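Local atomic coordinates of VC0179-like protein (Escherichia coli, PDB entry 4XJ6), a protein that probably joins GTP and ATP into cyclic GMP-AMP, as a magnesium-dependent nucleotidyltransferase related to the cyclic GMP-AMP synthases. Residues 168-179 with 182-193; 3-11 with 315-323. All blocks are in the same frame, centred on the assembly; numbering follows the deposited sequence.

Overall arrangement
Starting at the N terminus, the chain runs through strand 3-4 and helix 6-10, which form one side of contact 2; the loop closes about 300 residues later at the start of helix 318-335. Within that long span the chain builds the nucleotidyltransferase sheet, and there contact 1 closes a shorter loop, the hairpin 170-174 with 179-183 and its continuation into strand 188-198. Contact 1 lies wholly within the loop of contact 2, and the two do not cross. Their centres are about 35 Å apart and their nearest atoms about 19 Å. Contact 1 supplies K175, T177, C178 and D191 to the nucleotide pocket, D191 also binding magnesium, whereas contact 2 fastens the N terminus to the C-terminal helices.

Contact 1: residues 168-179 with 182-193; sequences DGWVFEEKNTCG and KIYREKTHIDVP. With MG (magnesium ion), chain C; GH3 (3'-deoxy-guanosine-5'-triphosphate), chain E.
K182 and V171 form a hydrogen-bonded antiparallel pair in the beta hairpin 170-174 with 179-183, part of the nucleotidyltransferase sheet. V171 N gives its hydrogen to K182 O (2.8 Å), and K182 N returns one to V171 O. The lysine chain, bent near its end, brings NZ to a salt bridge with E127 and to a water that it shares with E173 OE1. The long, flexible side chain suits both partners.

I183 leaves the sheet on the same face as W170. The isoleucine lies alongside the indole, with CG2 near NE1 and CD1 over the six-membered ring, 3.8 Å from its centroid, a CH-pi contact. At the turn that follows, Y184 N bonds almost straight to G169 O (2.9 Å, 173° at the hydrogen), while the ring brings CE2 and OH against V171 CG2. G169 has a positive phi of 92°, which glycine tolerates best. R185 extends its chain past this glycine toward D168.

The 3-10 turn 184-186 reverses the chain, and K187 and T188 both face I183 in a G1 bulge as strand 188-198 begins. D191 then reaches the active site. Its OD2 binds magnesium together with D129 and D131, and a carboxylate suits a hard cation; OD1 makes a salt bridge to R180. C178 holds SG between its backbone N and carbonyl carbon (chi1 69°), over one face of the D191 carboxylate, SG 3.6 Å from D191 CG. V192 N donates to G179 O, and the return bond from G179 N is weak.

P193 packs its ring CD near C178 CB. Beside it T177 meets the nucleotide sugar, its OG1 within 2.6 Å of O4' of the 3'-deoxy-GTP.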
loop_
_atom_site.group_PDB
_atom_site.type_symbol
_atom_site.label_atom_id
_atom_site.label_comp_id
_atom_site.label_asym_id
_atom_site.label_seq_id
_atom_site.Cartn_x
_atom_site.Cartn_y
_atom_site.Cartn_z
ATOM N N ASP A 168 23.049 -2.727 -4.592
ATOM C CA ASP A 168 23.302 -1.995 -3.355
ATOM C C ASP A 168 22.183 -0.987 -3.121
ATOM O O ASP A 168 21.741 -0.320 -4.056
ATOM C CB ASP A 168 24.657 -1.280 -3.407
ATOM C CG ASP A 168 25.820 -2.239 -3.579
ATOM O OD1 ASP A 168 26.362 -2.707 -2.556
ATOM O OD2 ASP A 168 26.198 -2.516 -4.738
ATOM N N GLY A 169 21.725 -0.879 -1.878
ATOM C CA GLY A 169 20.639 0.024 -1.542
ATOM C C GLY A 169 19.290 -0.662 -1.629
ATOM O O GLY A 169 18.271 -0.118 -1.201
ATOM N N TRP A 170 19.287 -1.865 -2.195
ATOM C CA TRP A 170 18.077 -2.668 -2.306
ATOM C C TRP A 170 18.015 -3.673 -1.159
ATOM O O TRP A 170 18.838 -4.588 -1.085
ATOM C CB TRP A 170 18.026 -3.388 -3.656
ATOM C CG TRP A 170 17.877 -2.465 -4.837
ATOM C CD1 TRP A 170 18.662 -1.392 -5.146
ATOM C CD2 TRP A 170 16.892 -2.552 -5.875
ATOM N NE1 TRP A 170 18.222 -0.800 -6.302
ATOM C CE2 TRP A 170 17.137 -1.492 -6.770
ATOM C CE3 TRP A 170 15.825 -3.418 -6.129
ATOM C CZ2 TRP A 170 16.356 -1.276 -7.902
ATOM C CZ3 TRP A 170 15.049 -3.201 -7.253
ATOM C CH2 TRP A 170 15.319 -2.138 -8.126
ATOM N N VAL A 171 17.048 -3.498 -0.263
ATOM C CA VAL A 171 16.941 -4.345 0.923
ATOM C C VAL A 171 15.578 -5.025 1.034
ATOM O O VAL A 171 14.537 -4.367 0.982
ATOM C CB VAL A 171 17.201 -3.534 2.210
ATOM C CG1 VAL A 171 16.894 -4.373 3.443
ATOM C CG2 VAL A 171 18.636 -3.031 2.243
ATOM N N PHE A 172 15.595 -6.344 1.197
ATOM C CA PHE A 172 14.370 -7.121 1.327
ATOM C C PHE A 172 13.811 -7.064 2.747
ATOM O O PHE A 172 14.559 -7.139 3.723
ATOM C CB PHE A 172 14.623 -8.575 0.920
ATOM C CG PHE A 172 13.461 -9.491 1.195
ATOM C CD1 PHE A 172 12.333 -9.460 0.394
ATOM C CD2 PHE A 172 13.500 -10.385 2.253
ATOM C CE1 PHE A 172 11.264 -10.297 0.642
ATOM C CE2 PHE A 172 12.435 -11.226 2.508
ATOM C CZ PHE A 172 11.314 -11.183 1.700
ATOM N N GLU A 173 12.493 -6.922 2.856
ATOM C CA GLU A 173 11.813 -6.945 4.148
ATOM C C GLU A 173 10.528 -7.760 4.052
ATOM O O GLU A 173 9.741 -7.579 3.123
ATOM C CB GLU A 173 11.498 -5.525 4.630
ATOM C CG GLU A 173 10.833 -5.476 5.998
ATOM C CD GLU A 173 10.367 -4.084 6.387
ATOM O OE1 GLU A 173 10.525 -3.151 5.573
ATOM O OE2 GLU A 173 9.837 -3.924 7.507
ATOM N N GLU A 174 10.317 -8.658 5.009
ATOM C CA GLU A 174 9.102 -9.465 5.024
ATOM C C GLU A 174 8.030 -8.813 5.883
ATOM O O GLU A 174 8.251 -8.528 7.058
ATOM C CB GLU A 174 9.384 -10.880 5.531
ATOM C CG GLU A 174 8.161 -11.788 5.490
ATOM C CD GLU A 174 8.513 -13.245 5.693
ATOM O OE1 GLU A 174 9.523 -13.525 6.374
ATOM O OE2 GLU A 174 7.786 -14.113 5.165
ATOM N N LYS A 175 6.871 -8.573 5.282
ATOM C CA LYS A 175 5.728 -8.042 6.008
ATOM C C LYS A 175 4.731 -9.170 6.237
ATOM O O LYS A 175 4.975 -10.306 5.835
ATOM C CB LYS A 175 5.084 -6.888 5.239
ATOM C CG LYS A 175 6.070 -5.819 4.788
ATOM C CD LYS A 175 6.584 -4.992 5.958
ATOM C CE LYS A 175 5.473 -4.154 6.574
ATOM N NZ LYS A 175 5.982 -3.215 7.610
ATOM N N ASN A 176 3.610 -8.857 6.876
ATOM C CA ASN A 176 2.599 -9.869 7.162
ATOM C C ASN A 176 1.811 -10.278 5.923
ATOM O O ASN A 176 1.389 -11.427 5.795
ATOM C CB ASN A 176 1.637 -9.370 8.243
ATOM C CG ASN A 176 2.337 -9.071 9.554
ATOM O OD1 ASN A 176 3.417 -9.597 9.828
ATOM N ND2 ASN A 176 1.722 -8.229 10.376
ATOM N N THR A 177 1.616 -9.335 5.006
ATOM C CA THR A 177 0.758 -9.574 3.854
ATOM C C THR A 177 1.499 -9.468 2.529
ATOM O O THR A 177 0.891 -9.593 1.467
ATOM C CB THR A 177 -0.423 -8.582 3.826
ATOM O OG1 THR A 177 0.078 -7.256 3.622
ATOM C CG2 THR A 177 -1.203 -8.641 5.135
ATOM N N CYS A 178 2.807 -9.237 2.588
ATOM C CA CYS A 178 3.591 -9.075 1.368
ATOM C C CYS A 178 5.093 -9.146 1.603
ATOM O O CYS A 178 5.561 -9.073 2.737
ATOM C CB CYS A 178 3.261 -7.738 0.700
ATOM S SG CYS A 178 3.831 -6.300 1.633
ATOM N N GLY A 179 5.837 -9.288 0.513
ATOM C CA GLY A 179 7.275 -9.119 0.538
ATOM C C GLY A 179 7.580 -7.710 0.074
ATOM O O GLY A 179 6.976 -7.223 -0.883
ATOM N N LYS A 182 13.069 -2.580 -0.480
ATOM C CA LYS A 182 13.319 -1.174 -0.196
ATOM C C LYS A 182 14.464 -0.658 -1.052
ATOM O O LYS A 182 15.553 -1.226 -1.048
ATOM C CB LYS A 182 13.636 -0.970 1.286
ATOM C CG LYS A 182 12.529 -1.415 2.228
ATOM C CD LYS A 182 13.013 -1.440 3.668
ATOM C CE LYS A 182 13.361 -0.046 4.163
ATOM N NZ LYS A 182 12.153 0.821 4.264
ATOM N N ILE A 183 14.211 0.419 -1.786
ATOM C CA ILE A 183 15.229 1.011 -2.640
ATOM C C ILE A 183 15.660 2.362 -2.072
ATOM O O ILE A 183 15.054 3.392 -2.365
ATOM C CB ILE A 183 14.718 1.185 -4.078
ATOM C CG1 ILE A 183 14.004 -0.088 -4.539
ATOM C CG2 ILE A 183 15.865 1.533 -5.012
ATOM C CD1 ILE A 183 13.333 0.040 -5.885
ATOM N N TYR A 184 16.715 2.337 -1.257
ATOM C CA TYR A 184 17.165 3.504 -0.492
ATOM C C TYR A 184 17.472 4.726 -1.351
ATOM O O TYR A 184 17.030 5.832 -1.043
ATOM C CB TYR A 184 18.408 3.148 0.333
ATOM C CG TYR A 184 18.155 2.151 1.438
ATOM C CD1 TYR A 184 16.893 2.015 2.000
ATOM C CD2 TYR A 184 19.177 1.347 1.922
ATOM C CE1 TYR A 184 16.656 1.104 3.010
ATOM C CE2 TYR A 184 18.950 0.432 2.934
ATOM C CZ TYR A 184 17.686 0.315 3.473
ATOM O OH TYR A 184 17.456 -0.592 4.480
ATOM N N ARG A 185 18.238 4.522 -2.419
ATOM C CA ARG A 185 18.667 5.621 -3.276
ATOM C C ARG A 185 17.489 6.349 -3.922
ATOM O O ARG A 185 17.601 7.514 -4.298
ATOM C CB ARG A 185 19.621 5.104 -4.359
ATOM C CG ARG A 185 20.920 4.525 -3.813
ATOM C CD ARG A 185 21.717 3.790 -4.882
ATOM N NE ARG A 185 22.848 3.065 -4.307
ATOM C CZ ARG A 185 24.100 3.159 -4.743
ATOM N NH1 ARG A 185 24.389 3.944 -5.771
ATOM N NH2 ARG A 185 25.063 2.464 -4.154
ATOM N N GLU A 186 16.356 5.665 -4.034
ATOM C CA GLU A 186 15.187 6.250 -4.678
ATOM C C GLU A 186 14.087 6.600 -3.675
ATOM O O GLU A 186 13.004 7.047 -4.064
ATOM C CB GLU A 186 14.644 5.295 -5.745
ATOM C CG GLU A 186 15.678 4.859 -6.784
ATOM C CD GLU A 186 16.075 5.975 -7.736
ATOM O OE1 GLU A 186 15.420 7.038 -7.723
ATOM O OE2 GLU A 186 17.042 5.786 -8.503
ATOM N N LYS A 187 14.382 6.412 -2.389
ATOM C CA LYS A 187 13.410 6.632 -1.317
ATOM C C LYS A 187 12.076 5.974 -1.650
ATOM O O LYS A 187 11.015 6.570 -1.486
ATOM C CB LYS A 187 13.223 8.128 -1.059
ATOM C CG LYS A 187 14.415 8.786 -0.389
ATOM C CD LYS A 187 14.179 10.271 -0.187
ATOM C CE LYS A 187 15.429 10.955 0.332
ATOM N NZ LYS A 187 15.307 12.440 0.332
ATOM N N THR A 188 12.155 4.740 -2.129
ATOM C CA THR A 188 10.989 3.999 -2.580
ATOM C C THR A 188 11.062 2.565 -2.086
ATOM O O THR A 188 12.137 1.968 -2.062
ATOM C CB THR A 188 10.881 4.006 -4.126
ATOM O OG1 THR A 188 10.716 5.350 -4.592
ATOM C CG2 THR A 188 9.709 3.158 -4.605
ATOM N N HIS A 189 9.927 2.018 -1.667
ATOM C CA HIS A 189 9.839 0.581 -1.461
ATOM C C HIS A 189 8.628 0.036 -2.209
ATOM O O HIS A 189 7.637 0.743 -2.412
ATOM C CB HIS A 189 9.777 0.227 0.029
ATOM C CG HIS A 189 8.560 0.745 0.734
ATOM N ND1 HIS A 189 8.627 1.703 1.721
ATOM C CD2 HIS A 189 7.252 0.423 0.607
ATOM C CE1 HIS A 189 7.409 1.956 2.168
ATOM N NE2 HIS A 189 6.557 1.193 1.508
ATOM N N ILE A 190 8.725 -1.216 -2.638
ATOM C CA ILE A 190 7.662 -1.835 -3.408
ATOM C C ILE A 190 7.094 -3.030 -2.658
ATOM O O ILE A 190 7.803 -3.999 -2.383
ATOM C CB ILE A 190 8.156 -2.291 -4.791
ATOM C CG1 ILE A 190 8.738 -1.106 -5.562
ATOM C CG2 ILE A 190 7.029 -2.952 -5.569
ATOM C CD1 ILE A 190 9.232 -1.456 -6.948
ATOM N N ASP A 191 5.814 -2.953 -2.316
ATOM C CA ASP A 191 5.130 -4.065 -1.669
ATOM C C ASP A 191 4.580 -5.038 -2.706
ATOM O O ASP A 191 3.925 -4.637 -3.669
ATOM C CB ASP A 191 4.008 -3.556 -0.767
ATOM C CG ASP A 191 4.532 -2.945 0.520
ATOM O OD1 ASP A 191 5.690 -3.241 0.886
ATOM O OD2 ASP A 191 3.792 -2.176 1.170
ATOM N N VAL A 192 4.849 -6.323 -2.502
ATOM C CA VAL A 192 4.407 -7.352 -3.435
ATOM C C VAL A 192 3.500 -8.372 -2.751
ATOM O O VAL A 192 3.953 -9.441 -2.336
ATOM C CB VAL A 192 5.599 -8.092 -4.072
ATOM C CG1 VAL A 192 5.125 -8.978 -5.218
ATOM C CG2 VAL A 192 6.648 -7.094 -4.553
ATOM N N PRO A 193 2.211 -8.038 -2.614
ATOM C CA PRO A 193 1.262 -9.047 -2.144
ATOM C C PRO A 193 1.077 -10.124 -3.209
ATOM O O PRO A 193 1.059 -9.808 -4.399
ATOM C CB PRO A 193 -0.020 -8.246 -1.917
ATOM C CG PRO A 193 0.102 -7.071 -2.829
ATOM C CD PRO A 193 1.566 -6.736 -2.862
HETATM MG MG MG C . 2.266 -0.572 0.963
HETATM O O3A GH3 E . 2.281 -2.934 6.302
HETATM P PA GH3 E . 1.182 -4.103 6.186
HETATM O O1A GH3 E . -0.131 -3.591 6.729
HETATM O O2A GH3 E . 1.616 -5.368 6.891
HETATM O "O5'" GH3 E . 1.035 -4.337 4.600
HETATM C "C5'" GH3 E . 1.433 -3.335 3.691
HETATM C "C4'" GH3 E . 0.980 -3.725 2.292
HETATM O "O4'" GH3 E . 0.267 -4.942 2.352
HETATM C "C3'" GH3 E . 0.039 -2.722 1.645
HETATM C "C2'" GH3 E . -0.873 -3.591 0.792
HETATM O "O2'" GH3 E . -0.403 -3.635 -0.535
HETATM C "C1'" GH3 E . -0.781 -4.981 1.399
HETATM N N9 GH3 E . -2.011 -5.254 2.156
HETATM C C8 GH3 E . -2.148 -5.009 3.498
HETATM N N7 GH3 E . -3.388 -5.383 3.874
HETATM C C5 GH3 E . -4.036 -5.873 2.793
HETATM C C6 GH3 E . -5.316 -6.384 2.645
HETATM O O6 GH3 E . -6.068 -6.442 3.618
HETATM N N1 GH3 E . -5.737 -6.823 1.410
HETATM C C2 GH3 E . -4.882 -6.750 0.331
HETATM N N2 GH3 E . -5.301 -7.178 -0.860
HETATM N N3 GH3 E . -3.605 -6.237 0.487
HETATM C C4 GH3 E . -3.185 -5.804 1.700
HETATM O O HOH W 1 10.121 -0.641 5.783
HETATM O O HOH W 2 1.822 -0.159 2.954
#

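Contact 2: residues 3-11 with 315-323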
loop_
_atom_site.group_PDB
_atom_site.type_symbol
_atom_site.label_atom_id
_atom_site.label_comp_id
_atom_site.label_asym_id
_atom_site.label_seq_id
_atom_site.Cartn_x
_atom_site.Cartn_y
_atom_site.Cartn_z
ATOM N N TRP A 3 -7.227 34.085 8.761
ATOM C CA TRP A 3 -6.505 33.762 7.535
ATOM C C TRP A 3 -7.170 32.654 6.729
ATOM O O TRP A 3 -7.676 31.681 7.283
ATOM C CB TRP A 3 -5.067 33.355 7.855
ATOM C CG TRP A 3 -4.261 34.430 8.514
ATOM C CD1 TRP A 3 -3.841 34.457 9.810
ATOM C CD2 TRP A 3 -3.776 35.634 7.909
ATOM N NE1 TRP A 3 -3.126 35.600 10.051
ATOM C CE2 TRP A 3 -3.072 36.341 8.901
ATOM C CE3 TRP A 3 -3.873 36.182 6.626
ATOM C CZ2 TRP A 3 -2.462 37.569 8.650
ATOM C CZ3 TRP A 3 -3.269 37.403 6.377
ATOM C CH2 TRP A 3 -2.571 38.084 7.386
ATOM N N ASP A 4 -7.157 32.817 5.410
ATOM C CA ASP A 4 -7.623 31.784 4.494
ATOM C C ASP A 4 -6.424 30.971 4.016
ATOM O O ASP A 4 -5.358 31.527 3.748
ATOM C CB ASP A 4 -8.375 32.408 3.313
ATOM C CG ASP A 4 -8.841 31.379 2.298
ATOM O OD1 ASP A 4 -8.977 30.191 2.655
ATOM O OD2 ASP A 4 -9.080 31.766 1.137
ATOM N N PHE A 5 -6.596 29.656 3.924
ATOM C CA PHE A 5 -5.489 28.767 3.579
ATOM C C PHE A 5 -5.713 28.016 2.267
ATOM O O PHE A 5 -4.997 27.060 1.970
ATOM C CB PHE A 5 -5.243 27.763 4.714
ATOM C CG PHE A 5 -4.582 28.362 5.923
ATOM C CD1 PHE A 5 -3.207 28.525 5.962
ATOM C CD2 PHE A 5 -5.330 28.757 7.021
ATOM C CE1 PHE A 5 -2.591 29.075 7.070
ATOM C CE2 PHE A 5 -4.717 29.308 8.132
ATOM C CZ PHE A 5 -3.345 29.466 8.155
ATOM N N ASN A 6 -6.694 28.452 1.482
ATOM C CA ASN A 6 -7.025 27.789 0.221
ATOM C C ASN A 6 -5.856 27.735 -0.763
ATOM O O ASN A 6 -5.678 26.744 -1.476
ATOM C CB ASN A 6 -8.220 28.478 -0.438
ATOM C CG ASN A 6 -9.537 28.110 0.218
ATOM O OD1 ASN A 6 -9.690 27.015 0.758
ATOM N ND2 ASN A 6 -10.498 29.026 0.170
ATOM N N ASN A 7 -5.062 28.799 -0.797
ATOM C CA ASN A 7 -3.881 28.839 -1.653
ATOM C C ASN A 7 -2.699 28.102 -1.030
ATOM O O ASN A 7 -1.864 27.549 -1.745
ATOM C CB ASN A 7 -3.495 30.285 -1.976
ATOM C CG ASN A 7 -4.193 30.809 -3.218
ATOM O OD1 ASN A 7 -3.723 30.611 -4.339
ATOM N ND2 ASN A 7 -5.323 31.477 -3.024
ATOM N N TYR A 8 -2.630 28.102 0.298
ATOM C CA TYR A 8 -1.648 27.297 1.014
ATOM C C TYR A 8 -1.807 25.842 0.601
ATOM O O TYR A 8 -0.828 25.138 0.360
ATOM C CB TYR A 8 -1.821 27.454 2.529
ATOM C CG TYR A 8 -1.079 26.425 3.364
ATOM C CD1 TYR A 8 0.205 26.673 3.829
ATOM C CD2 TYR A 8 -1.672 25.211 3.696
ATOM C CE1 TYR A 8 0.884 25.740 4.594
ATOM C CE2 TYR A 8 -1.000 24.271 4.457
ATOM C CZ TYR A 8 0.279 24.542 4.904
ATOM O OH TYR A 8 0.954 23.615 5.666
ATOM N N TYR A 9 -3.059 25.409 0.501
ATOM C CA TYR A 9 -3.381 24.023 0.189
ATOM C C TYR A 9 -3.197 23.665 -1.288
ATOM O O TYR A 9 -2.618 22.625 -1.611
ATOM C CB TYR A 9 -4.826 23.710 0.601
ATOM C CG TYR A 9 -5.034 23.524 2.091
ATOM C CD1 TYR A 9 -4.361 22.528 2.788
ATOM C CD2 TYR A 9 -5.930 24.322 2.792
ATOM C CE1 TYR A 9 -4.555 22.348 4.142
ATOM C CE2 TYR A 9 -6.132 24.149 4.150
ATOM C CZ TYR A 9 -5.443 23.159 4.819
ATOM O OH TYR A 9 -5.632 22.972 6.169
ATOM N N SER A 10 -3.686 24.522 -2.179
ATOM C CA SER A 10 -3.909 24.116 -3.565
ATOM C C SER A 10 -3.169 24.906 -4.646
ATOM O O SER A 10 -3.350 24.624 -5.830
ATOM C CB SER A 10 -5.405 24.181 -3.866
ATOM O OG SER A 10 -5.864 25.516 -3.769
ATOM N N HIS A 11 -2.355 25.885 -4.264
ATOM C CA HIS A 11 -1.661 26.690 -5.268
ATOM C C HIS A 11 -0.656 25.841 -6.039
ATOM O O HIS A 11 0.029 25.001 -5.459
ATOM C CB HIS A 11 -0.952 27.882 -4.621
ATOM C CG HIS A 11 -0.574 28.958 -5.591
ATOM N ND1 HIS A 11 0.732 29.216 -5.947
ATOM C CD2 HIS A 11 -1.333 29.839 -6.285
ATOM C CE1 HIS A 11 0.762 30.211 -6.816
ATOM N NE2 HIS A 11 -0.478 30.607 -7.038
ATOM N N GLY A 315 -16.648 21.840 -1.044
ATOM C CA GLY A 315 -15.442 21.214 -1.552
ATOM C C GLY A 315 -14.405 22.218 -2.016
ATOM O O GLY A 315 -13.203 22.013 -1.834
ATOM N N SER A 316 -14.874 23.310 -2.610
ATOM C CA SER A 316 -13.984 24.356 -3.094
ATOM C C SER A 316 -13.266 25.041 -1.937
ATOM O O SER A 316 -12.157 25.546 -2.096
ATOM C CB SER A 316 -14.764 25.384 -3.915
ATOM O OG SER A 316 -15.280 24.810 -5.106
ATOM N N ASP A 317 -13.911 25.054 -0.773
ATOM C CA ASP A 317 -13.322 25.644 0.425
ATOM C C ASP A 317 -12.541 24.592 1.208
ATOM O O ASP A 317 -13.084 23.939 2.098
ATOM C CB ASP A 317 -14.407 26.274 1.307
ATOM C CG ASP A 317 -13.841 26.919 2.562
ATOM O OD1 ASP A 317 -12.634 27.237 2.579
ATOM O OD2 ASP A 317 -14.603 27.114 3.533
ATOM N N LEU A 318 -11.264 24.438 0.868
ATOM C CA LEU A 318 -10.410 23.439 1.503
ATOM C C LEU A 318 -10.074 23.802 2.943
ATOM O O LEU A 318 -9.833 22.924 3.770
ATOM C CB LEU A 318 -9.120 23.253 0.701
ATOM C CG LEU A 318 -9.307 22.671 -0.702
ATOM C CD1 LEU A 318 -7.991 22.632 -1.459
ATOM C CD2 LEU A 318 -9.914 21.284 -0.614
ATOM N N THR A 319 -10.051 25.098 3.236
ATOM C CA THR A 319 -9.765 25.568 4.589
ATOM C C THR A 319 -10.862 25.130 5.550
ATOM O O THR A 319 -10.589 24.507 6.574
ATOM C CB THR A 319 -9.629 27.103 4.653
ATOM O OG1 THR A 319 -8.578 27.532 3.779
ATOM C CG2 THR A 319 -9.317 27.552 6.074
ATOM N N GLY A 320 -12.103 25.459 5.210
ATOM C CA GLY A 320 -13.242 25.061 6.016
ATOM C C GLY A 320 -13.427 23.556 6.049
ATOM O O GLY A 320 -13.716 22.985 7.100
ATOM N N THR A 321 -13.258 22.912 4.898
ATOM C CA THR A 321 -13.423 21.464 4.795
ATOM C C THR A 321 -12.425 20.697 5.662
ATOM O O THR A 321 -12.796 19.740 6.344
ATOM C CB THR A 321 -13.287 20.994 3.334
ATOM O OG1 THR A 321 -14.360 21.544 2.559
ATOM C CG2 THR A 321 -13.330 19.476 3.245
ATOM N N MET A 322 -11.164 21.119 5.638
ATOM C CA MET A 322 -10.134 20.487 6.460
ATOM C C MET A 322 -10.413 20.700 7.943
ATOM O O MET A 322 -10.133 19.830 8.768
ATOM C CB MET A 322 -8.745 21.023 6.106
ATOM C CG MET A 322 -8.180 20.481 4.799
ATOM S SD MET A 322 -8.051 18.680 4.782
ATOM C CE MET A 322 -6.859 18.417 6.088
ATOM N N LYS A 323 -10.966 21.862 8.274
ATOM C CA LYS A 323 -11.349 22.170 9.648
ATOM C C LYS A 323 -12.505 21.279 10.090
ATOM O O LYS A 323 -12.542 20.814 11.229
ATOM C CB LYS A 323 -11.729 23.644 9.784
ATOM C CG LYS A 323 -10.538 24.586 9.864
ATOM C CD LYS A 323 -10.968 26.027 9.676
ATOM C CE LYS A 323 -12.050 26.420 10.668
ATOM N NZ LYS A 323 -12.599 27.772 10.372
HETATM O O HOH W 3 -7.469 24.579 7.476
#
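T319 meets N6 and F5 through two hydrogen bonds where the N-terminal segment lies against the first turn of helix 318-335. T319 N donates to N6 OD1 (3.2 Å, 154° at the hydrogen), so the asparagine amide oxygen satisfies a backbone N-H that the helix cannot pair this early. The T319 hydroxyl, in turn, accepts from F5 N, OG1 to N 2.9 Å. D4 OD1 accepts the N6 N-H from above the carboxylate plane, closing an Asx turn; with CG anti to the D4 backbone N (chi1 178°), the carboxylate reaches that N-H. D317 is the N-cap of the other helix, its OD1 receiving a weak bond from G320 N. S10, at the end of helix 6-10, reaches back to N6 O with both its N and its OG, from opposite faces of the carbonyl plane.

Beside these polar groups, Y9 slides past L318, CB to CD1 3.9 Å, and its CZ touches M322 CG. Y9 OH and T319 O share a water. The two helix axes are nearly perpendicular, at 82°. Y9 also stacks on F281 of helix 274-289, while F5 packs on helices 357-377 and 382-393, and strand 3-4 pairs with strand 404-405.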